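Local coordinates for lovastatin nonaketide synthase mokA (Monascus pilosus, PDB 6AD3), which carries out, as an iterative polyketide synthase, the nine-step assembly of the lovastatin (monacolin K) nonaketide, its condensation domain being the part described here, at residues Leu277-Leu282 / Leu342-Phe348; Arg294-Trp299 / Gly421-Ala427; His302-Ala306 / Pro496-Leu500. The protein carries 1 engineered substitution. All coordinates share one frame; numbering follows the deposited sequence.

Contact 1 of 3, residues Leu277-Leu282 / Leu342-Phe348; sequences LPRMLL and LTGSSDF
Leu281 and Leu342 are joined through their backbones: Leu281 N donates to Leu342 O at 3.1 Å, a nearly straight bond (165° at the hydrogen) that arrives tilted from the carbonyl plane. The same oxygen takes a weaker CA-H...O contact from Met280 CA at 3.6 Å; with these two the last turn of helix 327-343 offers a carbonyl to the passing loop. Thr343 OG1 accepts from Ser345 N and is hydrogen-bonded back to Leu339 O in the helix, while Ser345 OG accepts from Asp347 N. These two ST turns lead the chain out of the helix, through Gly344 with its positive phi, to strand 348-354 in the C-terminal lobe of the condensation domain. The apolar contacts follow the loop. Thr343 OG1 sits between the backbone N and carbonyl carbon (chi1 61°), which leaves CG2 to press on Met280 CG at 3.6 Å. Pro278 CD lies 3.8 Å from Thr343 CB and also touches Ser345 CB. Leu342 sets CB on Met280 CB at 3.9 Å and CD1 on Leu282 CD1 at 3.5 Å, the two leucines crossing at about a right angle. Leu277 CD1 approaches Phe348 CG obliquely at 3.7 Å; the same phenyl ring meets the ring of His336.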
loop_
_atom_site.group_PDB
_atom_site.type_symbol
_atom_site.label_atom_id
_atom_site.label_comp_id
_atom_site.label_asym_id
_atom_site.label_seq_id
_atom_site.Cartn_x
_atom_site.Cartn_y
_atom_site.Cartn_z
ATOM N N LEU A 277 -11.851 16.450 1.623
ATOM C CA LEU A 277 -10.858 17.212 0.945
ATOM C C LEU A 277 -11.454 17.927 -0.279
ATOM O O LEU A 277 -12.076 17.286 -1.150
ATOM C CB LEU A 277 -9.747 16.266 0.503
ATOM C CG LEU A 277 -8.448 16.915 0.030
ATOM C CD1 LEU A 277 -7.721 17.518 1.232
ATOM C CD2 LEU A 277 -7.593 15.852 -0.669
ATOM N N PRO A 278 -11.198 19.240 -0.406
ATOM C CA PRO A 278 -11.620 19.922 -1.639
ATOM C C PRO A 278 -10.892 19.454 -2.870
ATOM O O PRO A 278 -9.849 18.780 -2.788
ATOM C CB PRO A 278 -11.301 21.401 -1.346
ATOM C CG PRO A 278 -11.426 21.488 0.141
ATOM C CD PRO A 278 -10.779 20.209 0.622
ATOM N N ARG A 279 -11.416 19.812 -4.037
ATOM C CA ARG A 279 -10.643 19.653 -5.262
ATOM C C ARG A 279 -9.396 20.521 -5.198
ATOM O O ARG A 279 -9.434 21.647 -4.721
ATOM C CB ARG A 279 -11.498 20.021 -6.501
ATOM C CG ARG A 279 -10.805 19.682 -7.819
ATOM C CD ARG A 279 -11.754 19.827 -9.021
ATOM N NE ARG A 279 -12.339 21.158 -9.091
ATOM C CZ ARG A 279 -11.723 22.238 -9.589
ATOM N NH1 ARG A 279 -10.462 22.167 -10.010
ATOM N NH2 ARG A 279 -12.362 23.409 -9.645
ATOM N N MET A 280 -8.269 19.970 -5.618
ATOM C CA MET A 280 -7.019 20.743 -5.695
ATOM C C MET A 280 -6.974 21.560 -6.971
ATOM O O MET A 280 -7.335 21.075 -8.031
ATOM C CB MET A 280 -5.800 19.823 -5.655
ATOM C CG MET A 280 -5.666 19.016 -4.374
ATOM S SD MET A 280 -4.230 17.932 -4.479
ATOM C CE MET A 280 -4.845 16.664 -5.608
ATOM N N LEU A 281 -6.483 22.787 -6.871
ATOM C CA LEU A 281 -6.353 23.639 -8.037
ATOM C C LEU A 281 -4.957 23.508 -8.645
ATOM O O LEU A 281 -3.963 23.944 -8.071
ATOM C CB LEU A 281 -6.678 25.083 -7.662
ATOM C CG LEU A 281 -7.969 25.244 -6.825
ATOM C CD1 LEU A 281 -8.231 26.714 -6.507
ATOM C CD2 LEU A 281 -9.184 24.616 -7.502
ATOM N N LEU A 282 -4.884 22.724 -9.703
ATOM C CA LEU A 282 -3.621 22.289 -10.250
ATOM C C LEU A 282 -3.112 23.103 -11.433
ATOM O O LEU A 282 -1.948 23.473 -11.472
ATOM C CB LEU A 282 -3.682 20.802 -10.589
ATOM C CG LEU A 282 -3.113 19.787 -9.603
ATOM C CD1 LEU A 282 -2.338 20.360 -8.449
ATOM C CD2 LEU A 282 -4.120 18.768 -9.144
ATOM N N LEU A 342 -3.110 23.770 -2.003
ATOM C CA LEU A 342 -3.846 23.568 -3.236
ATOM C C LEU A 342 -5.362 23.495 -3.029
ATOM O O LEU A 342 -6.112 23.725 -3.956
ATOM C CB LEU A 342 -3.372 22.295 -3.947
ATOM C CG LEU A 342 -1.947 22.278 -4.465
ATOM C CD1 LEU A 342 -1.631 20.891 -5.052
ATOM C CD2 LEU A 342 -1.764 23.379 -5.502
ATOM N N THR A 343 -5.802 23.117 -1.826
ATOM C CA THR A 343 -7.226 22.954 -1.555
ATOM C C THR A 343 -7.838 24.143 -0.842
ATOM O O THR A 343 -9.048 24.315 -0.881
ATOM C CB THR A 343 -7.510 21.723 -0.676
ATOM O OG1 THR A 343 -6.859 21.868 0.585
ATOM C CG2 THR A 343 -7.028 20.467 -1.351
ATOM N N GLY A 344 -7.028 24.879 -0.091
ATOM C CA GLY A 344 -7.529 25.885 0.841
ATOM C C GLY A 344 -8.169 25.356 2.126
ATOM O O GLY A 344 -8.857 26.082 2.812
ATOM N N SER A 345 -8.089 24.055 2.366
ATOM C CA SER A 345 -8.661 23.487 3.566
ATOM C C SER A 345 -7.740 23.680 4.756
ATOM O O SER A 345 -6.519 23.617 4.621
ATOM C CB SER A 345 -8.931 21.989 3.358
ATOM O OG SER A 345 -9.408 21.397 4.553
ATOM N N SER A 346 -8.325 23.887 5.928
ATOM C CA SER A 346 -7.558 23.960 7.165
ATOM C C SER A 346 -7.890 22.791 8.108
ATOM O O SER A 346 -7.435 22.765 9.243
ATOM C CB SER A 346 -7.805 25.295 7.872
ATOM O OG SER A 346 -9.174 25.455 8.114
ATOM N N ASP A 347 -8.664 21.818 7.619
ATOM C CA ASP A 347 -9.013 20.645 8.421
ATOM C C ASP A 347 -9.317 19.471 7.495
ATOM O O ASP A 347 -10.373 19.422 6.837
ATOM C CB ASP A 347 -10.193 20.942 9.345
ATOM C CG ASP A 347 -10.683 19.717 10.123
ATOM O OD1 ASP A 347 -10.006 18.659 10.172
ATOM O OD2 ASP A 347 -11.805 19.807 10.663
ATOM N N PHE A 348 -8.322 18.598 7.349
ATOM C CA PHE A 348 -8.495 17.409 6.544
ATOM C C PHE A 348 -7.594 16.316 7.068
ATOM O O PHE A 348 -6.678 16.583 7.854
ATOM C CB PHE A 348 -8.210 17.677 5.044
ATOM C CG PHE A 348 -6.824 18.202 4.748
ATOM C CD1 PHE A 348 -6.536 19.575 4.879
ATOM C CD2 PHE A 348 -5.765 17.333 4.409
ATOM C CE1 PHE A 348 -5.277 20.071 4.559
ATOM C CE2 PHE A 348 -4.505 17.832 4.123
ATOM C CZ PHE A 348 -4.247 19.186 4.260
#

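Contact 2 of 3, residues Arg294-Trp299 / Gly421-Ala427; sequences RQPNSW and GATAETA
Ala422 presses its methyl on the indole of Trp299, and this is the tight end of the contact. Ala422 CB stands 3.5 Å from the centroid of the Trp299 six-membered ring and only 16° off the ring normal, a CH-pi contact squarely over one face. Ser298 and Trp299 both have positive phi, so the loop turns sharply just where it brings the indole over the alanine. At the edge of the ring, in its plane, a water accepts from Trp299 NE1 at 2.8 Å and donates to Gly421 O at 3.1 Å, tying the indole nitrogen to the opposing backbone. Next to this, Ser298 N gives a 2.9 Å hydrogen bond to Thr423 O, coming in from above the carbonyl plane.

Pro296 fits into the curve of the other loop: its CB lies 3.3 Å from Ala424 O and 3.4 Å from Thr426 O, and Ala427 CB backs onto its CA. Arg294 folds at its third torsion (chi3 59°), which brings NE to Ala427 O at 2.7 Å. That bond is close to straight (162°) and lies near the guanidinium plane; NH2 adds a weak second bond to the same oxygen while making a salt bridge with Asp467.

The outer side is looser. Gln295, Ala424 and Glu425 are exposed, and all three beta carbons point away from the opposite loop. Within this turn Thr423 OG1 accepts from both Glu425 N and Thr426 N, combining an ST turn with an ST motif. Asp93, just beyond helix 80-91, bonds Ala424 N through OD2 and Ala422 through its backbone, consistent with a place where the two chloramphenicol acetyltransferase-like lobes of a condensation domain meet.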
loop_
_atom_site.group_PDB
_atom_site.type_symbol
_atom_site.label_atom_id
_atom_site.label_comp_id
_atom_site.label_asym_id
_atom_site.label_seq_id
_atom_site.Cartn_x
_atom_site.Cartn_y
_atom_site.Cartn_z
ATOM N N ARG A 294 -17.981 14.724 -9.890
ATOM C CA ARG A 294 -17.133 13.561 -9.878
ATOM C C ARG A 294 -17.715 12.480 -10.789
ATOM O O ARG A 294 -18.892 12.173 -10.697
ATOM C CB ARG A 294 -16.997 13.037 -8.427
ATOM C CG ARG A 294 -16.476 14.092 -7.447
ATOM C CD ARG A 294 -16.455 13.581 -6.000
ATOM N NE ARG A 294 -15.615 12.405 -5.848
ATOM C CZ ARG A 294 -14.393 12.419 -5.344
ATOM N NH1 ARG A 294 -13.844 13.535 -4.953
ATOM N NH2 ARG A 294 -13.695 11.313 -5.291
ATOM N N GLN A 295 -16.924 12.024 -11.753
ATOM C CA GLN A 295 -17.408 11.132 -12.804
ATOM C C GLN A 295 -17.068 9.665 -12.479
ATOM O O GLN A 295 -15.911 9.301 -12.571
ATOM C CB GLN A 295 -16.735 11.525 -14.140
ATOM C CG GLN A 295 -17.648 11.514 -15.343
ATOM C CD GLN A 295 -18.834 12.439 -15.182
ATOM O OE1 GLN A 295 -18.702 13.564 -14.689
ATOM N NE2 GLN A 295 -20.012 11.946 -15.531
ATOM N N PRO A 296 -18.093 8.808 -12.226
ATOM C CA PRO A 296 -17.850 7.418 -11.818
ATOM C C PRO A 296 -16.918 6.699 -12.779
ATOM O O PRO A 296 -17.034 6.847 -13.992
ATOM C CB PRO A 296 -19.247 6.806 -11.807
ATOM C CG PRO A 296 -20.138 7.965 -11.483
ATOM C CD PRO A 296 -19.532 9.123 -12.220
ATOM N N ASN A 297 -15.843 6.152 -12.232
ATOM C CA ASN A 297 -14.783 5.556 -13.036
ATOM C C ASN A 297 -14.167 4.301 -12.384
ATOM O O ASN A 297 -13.062 3.938 -12.721
ATOM C CB ASN A 297 -13.649 6.581 -13.253
ATOM C CG ASN A 297 -13.726 7.289 -14.598
ATOM O OD1 ASN A 297 -14.435 8.295 -14.753
ATOM N ND2 ASN A 297 -12.907 6.839 -15.546
ATOM N N SER A 298 -14.899 3.632 -11.493
ATOM C CA SER A 298 -14.382 2.440 -10.813
ATOM C C SER A 298 -12.969 2.708 -10.245
ATOM O O SER A 298 -12.153 1.800 -10.168
ATOM C CB SER A 298 -14.399 1.231 -11.743
ATOM O OG SER A 298 -15.749 0.907 -12.048
ATOM N N TRP A 299 -12.802 3.910 -9.687
ATOM C CA TRP A 299 -11.585 4.306 -8.959
ATOM C C TRP A 299 -10.358 4.206 -9.851
ATOM O O TRP A 299 -9.226 4.211 -9.350
ATOM C CB TRP A 299 -11.379 3.428 -7.731
ATOM C CG TRP A 299 -12.401 3.540 -6.708
ATOM C CD1 TRP A 299 -13.385 4.487 -6.609
ATOM C CD2 TRP A 299 -12.550 2.689 -5.585
ATOM N NE1 TRP A 299 -14.219 4.184 -5.562
ATOM C CE2 TRP A 299 -13.723 3.064 -4.929
ATOM C CE3 TRP A 299 -11.812 1.592 -5.094
ATOM C CZ2 TRP A 299 -14.158 2.428 -3.778
ATOM C CZ3 TRP A 299 -12.248 0.955 -3.974
ATOM C CH2 TRP A 299 -13.428 1.357 -3.334
ATOM N N GLY A 421 -17.930 2.102 -2.987
ATOM C CA GLY A 421 -18.084 1.192 -4.128
ATOM C C GLY A 421 -17.346 1.662 -5.338
ATOM O O GLY A 421 -17.436 2.854 -5.712
ATOM N N ALA A 422 -16.516 0.775 -5.900
ATOM C CA ALA A 422 -15.814 1.088 -7.124
ATOM C C ALA A 422 -16.677 0.668 -8.309
ATOM O O ALA A 422 -16.656 -0.490 -8.725
ATOM C CB ALA A 422 -14.469 0.383 -7.167
ATOM N N THR A 423 -17.491 1.585 -8.800
ATOM C CA THR A 423 -18.473 1.236 -9.838
ATOM C C THR A 423 -18.488 2.274 -10.992
ATOM O O THR A 423 -17.782 3.318 -10.959
ATOM C CB THR A 423 -19.894 1.149 -9.246
ATOM O OG1 THR A 423 -20.316 2.453 -8.855
ATOM C CG2 THR A 423 -19.940 0.232 -8.034
ATOM N N ALA A 424 -19.354 2.028 -11.966
ATOM C CA ALA A 424 -19.610 3.004 -13.016
ATOM C C ALA A 424 -20.794 3.949 -12.703
ATOM O O ALA A 424 -21.130 4.797 -13.541
ATOM C CB ALA A 424 -19.845 2.286 -14.346
ATOM N N GLU A 425 -21.443 3.789 -11.544
ATOM C CA GLU A 425 -22.606 4.636 -11.186
ATOM C C GLU A 425 -22.401 5.587 -9.990
ATOM O O GLU A 425 -23.195 6.499 -9.783
ATOM C CB GLU A 425 -23.868 3.783 -10.940
ATOM C CG GLU A 425 -23.612 2.388 -10.388
ATOM C CD GLU A 425 -23.442 1.357 -11.489
ATOM O OE1 GLU A 425 -22.629 0.422 -11.310
ATOM O OE2 GLU A 425 -24.090 1.515 -12.554
ATOM N N THR A 426 -21.349 5.386 -9.204
ATOM C CA THR A 426 -21.012 6.337 -8.131
ATOM C C THR A 426 -19.533 6.685 -8.185
ATOM O O THR A 426 -18.729 5.875 -8.611
ATOM C CB THR A 426 -21.299 5.731 -6.755
ATOM O OG1 THR A 426 -20.913 6.664 -5.734
ATOM C CG2 THR A 426 -20.509 4.415 -6.558
ATOM N N ALA A 427 -19.168 7.858 -7.685
ATOM C CA ALA A 427 -17.745 8.184 -7.473
ATOM C C ALA A 427 -17.536 8.991 -6.178
ATOM O O ALA A 427 -16.672 9.887 -6.116
ATOM C CB ALA A 427 -17.202 8.953 -8.644
HETATM O O HOH W 1 -16.490 5.631 -4.632
#

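Contact 3 of 3, residues His302-Ala306 / Pro496-Leu500; sequences HEAIA and PRAFL
Leu500 N donates to Pro496 O at 2.8 Å, a helical bond between two residues that both lean on strand 302-306. With one turn of helix 495-512 between them, Pro496 and Leu500 present their side chains to successive parts of the strand, sharing Ala304, while Arg497 fills in beside them. Across the contact the touches are van der Waals, mostly between apolar groups.

Pro496 lies at the start of the strand segment. Its CG is 3.3 Å from His302 O and also touches His302 CB, whereas the end of the histidine side chain leads away from the helix; that side chain also touches Ser488 and Val493. Pro496 CB meets Ala304 CB at 3.8 Å. Ala304 is the centre of the contact: the small methyl lets the helix come down close enough for Ala304 CB to stand 3.5 Å from Arg497 N, a backbone atom. Arg497 leaves the helix in an extended chain, then bends at chi3 (-66°), and its guanidinium comes back with one face over the same methyl, Ala304 CB lying 4.2 Å above the plane near its centre. Farther on, Leu500 has CG opposite its backbone N (chi1 178°), which sends CD2 to the strand; there it meets Ala306 CB at 3.8 Å and Ala304 O at 3.7 Å.

The pattern follows the pleat. His302, Ala304 and Ala306 direct their beta carbons to the helix, and Glu303 and Ile305 turn theirs away, where their side chains touch strand 481-487. On another side of the helix, Phe499 packs on helix 327-343. The axes of the two segments approach to 7.3 Å with a crossing angle of -39°, and the helix lies across one face of the sheet at its outermost strand, 301-307: the layered alpha/beta packing of a chloramphenicol acetyltransferase-like lobe.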
loop_
_atom_site.group_PDB
_atom_site.type_symbol
_atom_site.label_atom_id
_atom_site.label_comp_id
_atom_site.label_asym_id
_atom_site.label_seq_id
_atom_site.Cartn_x
_atom_site.Cartn_y
_atom_site.Cartn_z
ATOM N N HIS A 302 -5.053 8.225 -12.537
ATOM C CA HIS A 302 -3.931 8.699 -13.349
ATOM C C HIS A 302 -2.712 8.810 -12.454
ATOM O O HIS A 302 -2.848 9.138 -11.287
ATOM C CB HIS A 302 -4.227 10.061 -13.944
ATOM C CG HIS A 302 -5.501 10.119 -14.735
ATOM N ND1 HIS A 302 -5.750 9.278 -15.795
ATOM C CD2 HIS A 302 -6.510 11.018 -14.718
ATOM C CE1 HIS A 302 -6.889 9.621 -16.365
ATOM N NE2 HIS A 302 -7.380 10.667 -15.721
ATOM N N GLU A 303 -1.535 8.538 -12.997
ATOM C CA GLU A 303 -0.319 8.647 -12.172
ATOM C C GLU A 303 0.869 9.209 -12.858
ATOM O O GLU A 303 0.943 9.256 -14.113
ATOM C CB GLU A 303 0.044 7.296 -11.548
ATOM C CG GLU A 303 0.706 6.328 -12.448
ATOM C CD GLU A 303 1.102 4.998 -11.713
ATOM O OE1 GLU A 303 2.213 4.486 -11.961
ATOM O OE2 GLU A 303 0.336 4.520 -10.839
ATOM N N ALA A 304 1.812 9.659 -12.043
ATOM C CA ALA A 304 3.104 10.108 -12.535
ATOM C C ALA A 304 4.166 9.722 -11.516
ATOM O O ALA A 304 3.899 9.636 -10.308
ATOM C CB ALA A 304 3.081 11.617 -12.770
ATOM N N ILE A 305 5.360 9.451 -12.009
ATOM C CA ILE A 305 6.447 8.957 -11.177
ATOM C C ILE A 305 7.701 9.765 -11.447
ATOM O O ILE A 305 7.985 10.094 -12.604
ATOM C CB ILE A 305 6.785 7.483 -11.526
ATOM C CG1 ILE A 305 5.659 6.562 -11.112
ATOM C CG2 ILE A 305 8.022 7.024 -10.813
ATOM C CD1 ILE A 305 5.826 5.144 -11.613
ATOM N N ALA A 306 8.429 10.099 -10.388
ATOM C CA ALA A 306 9.755 10.777 -10.535
ATOM C C ALA A 306 10.731 10.386 -9.449
ATOM O O ALA A 306 10.349 10.069 -8.339
ATOM C CB ALA A 306 9.588 12.269 -10.541
ATOM N N PRO A 496 -1.442 14.519 -12.249
ATOM C CA PRO A 496 -0.464 13.917 -11.326
ATOM C C PRO A 496 0.929 14.520 -11.472
ATOM O O PRO A 496 1.597 14.817 -10.455
ATOM C CB PRO A 496 -0.479 12.422 -11.725
ATOM C CG PRO A 496 -1.879 12.197 -12.219
ATOM C CD PRO A 496 -2.171 13.488 -13.016
ATOM N N ARG A 497 1.379 14.708 -12.713
ATOM C CA ARG A 497 2.679 15.332 -12.936
ATOM C C ARG A 497 2.759 16.772 -12.398
ATOM O O ARG A 497 3.791 17.178 -11.853
ATOM C CB ARG A 497 3.068 15.297 -14.403
ATOM C CG ARG A 497 4.546 15.656 -14.579
ATOM C CD ARG A 497 5.011 15.353 -15.973
ATOM N NE ARG A 497 4.985 13.922 -16.253
ATOM C CZ ARG A 497 5.832 13.044 -15.730
ATOM N NH1 ARG A 497 6.764 13.435 -14.872
ATOM N NH2 ARG A 497 5.744 11.770 -16.073
ATOM N N ALA A 498 1.676 17.542 -12.539
ATOM C CA ALA A 498 1.641 18.895 -12.017
ATOM C C ALA A 498 1.754 18.898 -10.466
ATOM O O ALA A 498 2.539 19.632 -9.893
ATOM C CB ALA A 498 0.373 19.615 -12.474
ATOM N N PHE A 499 1.062 17.975 -9.808
ATOM C CA PHE A 499 1.201 17.816 -8.364
ATOM C C PHE A 499 2.587 17.387 -7.953
ATOM O O PHE A 499 3.188 17.947 -7.042
ATOM C CB PHE A 499 0.174 16.813 -7.830
ATOM C CG PHE A 499 0.160 16.709 -6.339
ATOM C CD1 PHE A 499 1.038 15.875 -5.678
ATOM C CD2 PHE A 499 -0.742 17.424 -5.588
ATOM C CE1 PHE A 499 1.029 15.784 -4.292
ATOM C CE2 PHE A 499 -0.765 17.314 -4.204
ATOM C CZ PHE A 499 0.151 16.509 -3.554
ATOM N N LEU A 500 3.125 16.418 -8.661
ATOM C CA LEU A 500 4.446 15.900 -8.356
ATOM C C LEU A 500 5.516 16.973 -8.527
ATOM O O LEU A 500 6.419 17.109 -7.673
ATOM C CB LEU A 500 4.707 14.684 -9.249
ATOM C CG LEU A 500 5.993 13.917 -9.244
ATOM C CD1 LEU A 500 6.338 13.482 -7.842
ATOM C CD2 LEU A 500 5.846 12.726 -10.170
#

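In the fold
All three contacts belong to the C-terminal part of the condensation domain, built round the six-stranded mixed sheet in which 301-307 and 371-377 are outermost. Along the chain the first segments come in the order 277-282, 294-299, 302-306 and their partners in the order 342-348, 421-427, 496-500, so every pair of contacts crosses in sequence. Contacts 1 and 3 have centres about 17 Å apart and meet through Phe499, whose ring packs on Met280 and Leu342, joining helix 495-512 to the end of helix 327-343. Contact 2 is about 21 Å from each by centres; its loop leads almost directly into the strand of contact 3. Parts far apart in sequence are thus brought together round one sheet.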